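Local coordinates for protein probable manganase-dependent inorganic pyrophosphatase (Clostridium perfringens, PDB 3L2B) that probably hydrolyses inorganic pyrophosphate to phosphate, under the control of a CBS-domain regulatory region that binds inhibitory AMP and activating diadenosine tetraphosphate, at residues Ala198-Thr201 and Asp202-Val205; Pro171-Ser174 and Phe175-Ser178; Ile66-Ser69 and Asn70-Ala73. One frame throughout, in Å; residues are numbered along the deposited sequence.

All three interactions are local contacts where the chain enters a helix, and each mixes buried with accessible residues; 1 and 3 contain type I turns. Interaction 1 follows an edge strand of a CBS domain and touches no other subunit. Interaction 2, in the DRTGG domain, and interaction 3, in the loop between helices 56-64 and 71-74, both reach the second subunit; their centres lie about 18 Å apart. The chemistry differs with place. An aspartate side chain folds back on the strand in 198-205, whereas in 171-178 an aspartate caps the helix and shares one oxygen between two donors. In 66-73 a backbone turn bond and apolar packing carry the contact.

Interaction 1 (Ala198-Thr201 and Asp202-Val205); sequences AVST and DDLV
The carbonyl oxygen of S200 takes the backbone N-H of D203, with 2.8 Å from S200 O to D203 N, closing a type I beta turn from S200 to D203. The donor stands well above the carbonyl plane, 58° out of it. A second bond runs the other way between the same two residues: S200 N lies 2.9 Å from D203 OD2, and its N-H points at that oxygen almost perfectly straight (177°). The carboxylate is met over its flat side, not in its plane. D203 CG sits beside its own backbone N (chi1 -73°), which folds the acid back across the mouth of the turn. Aspartate suits this place, since its short arm reaches the strand N-H while its other oxygen, OD1, comes within 3.4 Å of S200 CB. From the preceding position D202 OD1 approaches the same carbon, also at 3.4 Å, so two carboxylate oxygens approach the methylene of S200. V199 joins more lightly, with its CA 3.6 Å from D203 OD2. T201 has its side chain turned from the turn and packs on V222, a neighbour in the central strand of the sheet. The turn thus connects edge strand 199-200 to helix 205-215, with L204 as N-cap residue; V199 and D203 both rest on V208 of that helix, and V199 bonds through its backbone to parallel strand 219-223, completing a beta-alpha-beta unit of the CBS domain.

Interaction 2 (Pro171-Ser174 and Phe175-Ser178); sequences PHDS and FTAS
T176 leans back on D173 and H172 with all three of its side-chain atoms. Its CB lies 3.1 Å from D173 OD1. At one branch, T176 OG1 donates a hydrogen bond to D173 OD1 over only 2.6 Å, nearly in line with the C-O bond of the acid. The other branch, CG2, is anti to the backbone N (chi1 -56° for OG1) and reaches the H172 ring, 4.2 Å from T176 CG2 to the ring centroid, as an off-centre CH-pi contact. Threonine suits the place because it offers a donor and a methyl group at once. D173 OD1 takes a second bond from T176 N (3.1 Å), which comes from above the carboxylate plane; two donors therefore hold this oxygen in place. Its OD2 is linked, weakly, to a water that accepts from F175 N. The helix dipole would probably favour the ionised acid here. At the next residue, S174 O is likewise gripped twice by S178, one turn on: S178 OG lies 2.7 Å from S174 O, and S178 N reaches it from the opposite face of the carbonyl plane. F175 faces the second subunit, where its ring meets W67 of that chain edge-to-face. With A177 N also bonded to D173 O, this is a classical aspartate N-cap, opening helix 174-180 after strand 166-169 of the DRTGG domain.

Interaction 3 (Ile66-Ser69 and Asn70-Ala73); sequences IWDS and NILA
D68 overlaps the branched I71 through its CB, 3.7 Å from I71 CG2. Two carbons of the isoleucine also reach the backbone of D68: I71 CG2 comes to 3.3 Å from D68 O, and I71 CG1 to 3.4 Å from the same oxygen. Both branches can do so because CG1 stands between the backbone N and the carbonyl carbon (chi1 45°), while CG2 lies beside the N, so the forked side chain embraces the carbonyl. A beta-branched, wholly apolar residue suits this buried position. The same oxygen accepts the N-H of I71, at 3.2 Å from D68 O to I71 N, with a bent approach (140°) from a donor far above the carbonyl plane. This is the closing bond of a type I turn running from D68 to I71. The carboxylate of D68 swings toward N70, two residues on, but the atoms there are crowded in the model, so a bond from N70 N to D68 OD1 is doubtful. Its other oxygen makes a long, weak ion pair with K74. N70 takes the N-cap place although its side chain supplies no capping bond; N70 O accepts from A73 N at 3.0 Å, a backbone bond leading into the helix. I66 packs on R179 of the second subunit, and S69 on F175 of that same chain. The whole is a type I turn leading straight into the N-terminus of short helix 71-74, here joining it to helix 56-64 at the contact with the second subunit.

Interaction 1 (Ala198-Thr201 and Asp202-Val205)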
loop_
_atom_site.group_PDB
_atom_site.type_symbol
_atom_site.label_atom_id
_atom_site.label_comp_id
_atom_site.label_asym_id
_atom_site.label_seq_id
_atom_site.Cartn_x
_atom_site.Cartn_y
_atom_site.Cartn_z
ATOM N N ALA A 198 -3.980 -3.231 26.292
ATOM C CA ALA A 198 -3.014 -4.218 26.760
ATOM C C ALA A 198 -3.494 -4.786 28.062
ATOM O O ALA A 198 -4.304 -4.185 28.742
ATOM C CB ALA A 198 -1.674 -3.568 26.967
ATOM N N VAL A 199 -2.969 -5.947 28.412
ATOM C CA VAL A 199 -3.224 -6.544 29.707
ATOM C C VAL A 199 -1.903 -6.783 30.434
ATOM O O VAL A 199 -0.845 -6.898 29.820
ATOM C CB VAL A 199 -4.036 -7.847 29.585
ATOM C CG1 VAL A 199 -5.294 -7.602 28.794
ATOM C CG2 VAL A 199 -3.233 -8.934 28.936
ATOM N N SER A 200 -1.968 -6.800 31.753
ATOM C CA SER A 200 -0.783 -7.075 32.580
ATOM C C SER A 200 -0.762 -8.514 33.078
ATOM O O SER A 200 -1.787 -9.086 33.393
ATOM C CB SER A 200 -0.701 -6.122 33.788
ATOM O OG SER A 200 -0.525 -4.776 33.375
ATOM N N THR A 201 0.437 -9.071 33.160
ATOM C CA THR A 201 0.651 -10.410 33.726
ATOM C C THR A 201 -0.100 -10.619 35.041
ATOM O O THR A 201 -0.607 -11.707 35.329
ATOM C CB THR A 201 2.145 -10.672 34.017
ATOM O OG1 THR A 201 2.692 -9.540 34.685
ATOM C CG2 THR A 201 2.944 -10.938 32.747
ATOM N N ASP A 202 -0.158 -9.581 35.864
ATOM C CA ASP A 202 -0.778 -9.748 37.183
ATOM C C ASP A 202 -2.256 -9.366 37.193
ATOM O O ASP A 202 -2.913 -9.460 38.224
ATOM C CB ASP A 202 0.034 -9.072 38.307
ATOM C CG ASP A 202 0.270 -7.606 38.083
ATOM O OD1 ASP A 202 -0.097 -7.076 37.008
ATOM O OD2 ASP A 202 0.846 -6.971 38.994
ATOM N N ASP A 203 -2.790 -8.989 36.035
ATOM C CA ASP A 203 -4.239 -8.793 35.906
ATOM C C ASP A 203 -4.947 -10.133 36.152
ATOM O O ASP A 203 -4.453 -11.189 35.776
ATOM C CB ASP A 203 -4.641 -8.292 34.503
ATOM C CG ASP A 203 -4.274 -6.832 34.245
ATOM O OD1 ASP A 203 -3.763 -6.156 35.159
ATOM O OD2 ASP A 203 -4.507 -6.361 33.104
ATOM N N LEU A 204 -6.122 -10.076 36.756
ATOM C CA LEU A 204 -6.910 -11.288 36.996
ATOM C C LEU A 204 -7.685 -11.672 35.738
ATOM O O LEU A 204 -8.190 -10.817 35.012
ATOM C CB LEU A 204 -7.824 -11.113 38.218
ATOM C CG LEU A 204 -7.046 -10.772 39.511
ATOM C CD1 LEU A 204 -7.990 -10.454 40.666
ATOM C CD2 LEU A 204 -6.079 -11.895 39.901
ATOM N N VAL A 205 -7.734 -12.969 35.466
ATOM C CA VAL A 205 -8.314 -13.449 34.226
ATOM C C VAL A 205 -9.778 -13.060 34.181
ATOM O O VAL A 205 -10.300 -12.671 33.144
ATOM C CB VAL A 205 -8.143 -14.964 34.044
ATOM C CG1 VAL A 205 -9.130 -15.500 33.007
ATOM C CG2 VAL A 205 -6.713 -15.261 33.643
#

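Interaction 2 (Pro171-Ser174 and Phe175-Ser178)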
loop_
_atom_site.group_PDB
_atom_site.type_symbol
_atom_site.label_atom_id
_atom_site.label_comp_id
_atom_site.label_asym_id
_atom_site.label_seq_id
_atom_site.Cartn_x
_atom_site.Cartn_y
_atom_site.Cartn_z
ATOM N N PRO A 171 18.262 0.275 -7.695
ATOM C CA PRO A 171 18.168 -0.368 -9.022
ATOM C C PRO A 171 16.818 -0.127 -9.717
ATOM O O PRO A 171 16.660 -0.321 -10.912
ATOM C CB PRO A 171 18.364 -1.854 -8.702
ATOM C CG PRO A 171 18.100 -1.998 -7.266
ATOM C CD PRO A 171 18.443 -0.709 -6.613
ATOM N N HIS A 172 15.867 0.380 -8.960
ATOM C CA HIS A 172 14.478 0.414 -9.403
ATOM C C HIS A 172 14.243 1.580 -10.306
ATOM O O HIS A 172 14.876 2.618 -10.162
ATOM C CB HIS A 172 13.574 0.516 -8.183
ATOM C CG HIS A 172 13.652 -0.672 -7.295
ATOM N ND1 HIS A 172 13.503 -1.951 -7.774
ATOM C CD2 HIS A 172 13.851 -0.784 -5.964
ATOM C CE1 HIS A 172 13.583 -2.804 -6.768
ATOM N NE2 HIS A 172 13.802 -2.123 -5.660
ATOM N N ASP A 173 13.310 1.426 -11.240
ATOM C CA ASP A 173 12.867 2.569 -12.031
ATOM C C ASP A 173 11.963 3.481 -11.196
ATOM O O ASP A 173 11.635 3.164 -10.049
ATOM C CB ASP A 173 12.203 2.164 -13.357
ATOM C CG ASP A 173 10.835 1.520 -13.194
ATOM O OD1 ASP A 173 10.430 1.134 -12.071
ATOM O OD2 ASP A 173 10.160 1.383 -14.249
ATOM N N SER A 174 11.574 4.616 -11.773
ATOM C CA SER A 174 10.925 5.666 -10.982
ATOM C C SER A 174 9.525 5.299 -10.541
ATOM O O SER A 174 9.120 5.649 -9.415
ATOM C CB SER A 174 10.993 7.059 -11.638
ATOM O OG SER A 174 10.583 7.051 -12.976
ATOM N N PHE A 175 8.798 4.561 -11.374
ATOM C CA PHE A 175 7.488 4.097 -10.969
ATOM C C PHE A 175 7.632 3.213 -9.732
ATOM O O PHE A 175 6.874 3.338 -8.753
ATOM C CB PHE A 175 6.787 3.307 -12.089
ATOM C CG PHE A 175 5.613 2.481 -11.620
ATOM C CD1 PHE A 175 4.425 3.089 -11.267
ATOM C CD2 PHE A 175 5.693 1.099 -11.576
ATOM C CE1 PHE A 175 3.330 2.349 -10.854
ATOM C CE2 PHE A 175 4.598 0.324 -11.182
ATOM C CZ PHE A 175 3.417 0.946 -10.805
ATOM N N THR A 176 8.595 2.296 -9.798
ATOM C CA THR A 176 8.784 1.302 -8.744
ATOM C C THR A 176 9.280 1.964 -7.460
ATOM O O THR A 176 8.761 1.717 -6.396
ATOM C CB THR A 176 9.717 0.154 -9.177
ATOM O OG1 THR A 176 9.212 -0.441 -10.376
ATOM C CG2 THR A 176 9.779 -0.922 -8.130
ATOM N N ALA A 177 10.245 2.853 -7.579
ATOM C CA ALA A 177 10.775 3.577 -6.420
ATOM C C ALA A 177 9.655 4.378 -5.729
ATOM O O ALA A 177 9.581 4.462 -4.493
ATOM C CB ALA A 177 11.936 4.535 -6.844
ATOM N N SER A 178 8.764 4.923 -6.545
ATOM C CA SER A 178 7.664 5.745 -6.033
ATOM C C SER A 178 6.704 4.878 -5.240
ATOM O O SER A 178 6.222 5.266 -4.190
ATOM C CB SER A 178 6.934 6.462 -7.151
ATOM O OG SER A 178 7.804 7.354 -7.841
HETATM O O HOH W 1 9.100 3.810 -14.209
#

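Interaction 3 (Ile66-Ser69 and Asn70-Ala73)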
loop_
_atom_site.group_PDB
_atom_site.type_symbol
_atom_site.label_atom_id
_atom_site.label_comp_id
_atom_site.label_asym_id
_atom_site.label_seq_id
_atom_site.Cartn_x
_atom_site.Cartn_y
_atom_site.Cartn_z
ATOM N N ILE A 66 -2.605 8.744 0.184
ATOM C CA ILE A 66 -1.609 9.362 -0.675
ATOM C C ILE A 66 -1.571 10.878 -0.485
ATOM O O ILE A 66 -0.882 11.589 -1.210
ATOM C CB ILE A 66 -1.817 8.968 -2.173
ATOM C CG1 ILE A 66 -3.250 9.230 -2.668
ATOM C CG2 ILE A 66 -1.478 7.492 -2.341
ATOM C CD1 ILE A 66 -3.810 10.640 -2.439
ATOM N N TRP A 67 -2.256 11.341 0.548
ATOM C CA TRP A 67 -2.533 12.774 0.721
ATOM C C TRP A 67 -1.447 13.618 1.415
ATOM O O TRP A 67 -1.502 14.842 1.389
ATOM C CB TRP A 67 -3.895 12.965 1.388
ATOM C CG TRP A 67 -4.982 12.588 0.453
ATOM C CD1 TRP A 67 -5.846 11.525 0.565
ATOM C CD2 TRP A 67 -5.301 13.238 -0.784
ATOM N NE1 TRP A 67 -6.699 11.499 -0.519
ATOM C CE2 TRP A 67 -6.387 12.536 -1.360
ATOM C CE3 TRP A 67 -4.790 14.361 -1.451
ATOM C CZ2 TRP A 67 -6.965 12.919 -2.574
ATOM C CZ3 TRP A 67 -5.361 14.740 -2.660
ATOM C CH2 TRP A 67 -6.442 14.018 -3.208
ATOM N N ASP A 68 -0.443 12.984 1.998
ATOM C CA ASP A 68 0.668 13.753 2.572
ATOM C C ASP A 68 1.987 13.421 1.888
ATOM O O ASP A 68 2.631 12.422 2.220
ATOM C CB ASP A 68 0.780 13.531 4.074
ATOM C CG ASP A 68 1.612 14.623 4.762
ATOM O OD1 ASP A 68 2.659 15.021 4.193
ATOM O OD2 ASP A 68 1.223 15.094 5.855
ATOM N N SER A 69 2.398 14.283 0.953
ATOM C CA SER A 69 3.596 14.013 0.135
ATOM C C SER A 69 4.852 14.289 0.966
ATOM O O SER A 69 5.990 14.059 0.525
ATOM C CB SER A 69 3.598 14.849 -1.149
ATOM O OG SER A 69 4.383 14.214 -2.148
ATOM N N ASN A 70 4.555 14.710 2.192
ATOM C CA ASN A 70 5.470 15.165 3.219
ATOM C C ASN A 70 5.667 14.099 4.336
ATOM O O ASN A 70 6.263 14.360 5.385
ATOM C CB ASN A 70 4.827 16.416 3.814
ATOM C CG ASN A 70 5.807 17.372 4.375
ATOM O OD1 ASN A 70 6.044 17.360 5.577
ATOM N ND2 ASN A 70 6.373 18.239 3.526
ATOM N N ILE A 71 5.168 12.890 4.108
ATOM C CA ILE A 71 5.208 11.840 5.171
ATOM C C ILE A 71 6.629 11.449 5.644
ATOM O O ILE A 71 6.800 10.993 6.779
ATOM C CB ILE A 71 4.406 10.520 4.834
ATOM C CG1 ILE A 71 4.662 10.025 3.407
ATOM C CG2 ILE A 71 2.922 10.723 5.061
ATOM C CD1 ILE A 71 6.112 9.990 3.022
ATOM N N LEU A 72 7.640 11.622 4.786
ATOM C CA LEU A 72 9.022 11.285 5.192
ATOM C C LEU A 72 9.449 12.241 6.317
ATOM O O LEU A 72 10.109 11.839 7.275
ATOM C CB LEU A 72 10.017 11.274 4.014
ATOM C CG LEU A 72 9.820 10.178 2.948
ATOM C CD1 LEU A 72 10.924 10.219 1.877
ATOM C CD2 LEU A 72 9.757 8.768 3.538
ATOM N N ALA A 73 8.983 13.487 6.221
ATOM C CA ALA A 73 9.306 14.522 7.214
ATOM C C ALA A 73 8.540 14.260 8.492
ATOM O O ALA A 73 9.097 14.224 9.601
ATOM C CB ALA A 73 8.966 15.928 6.676
#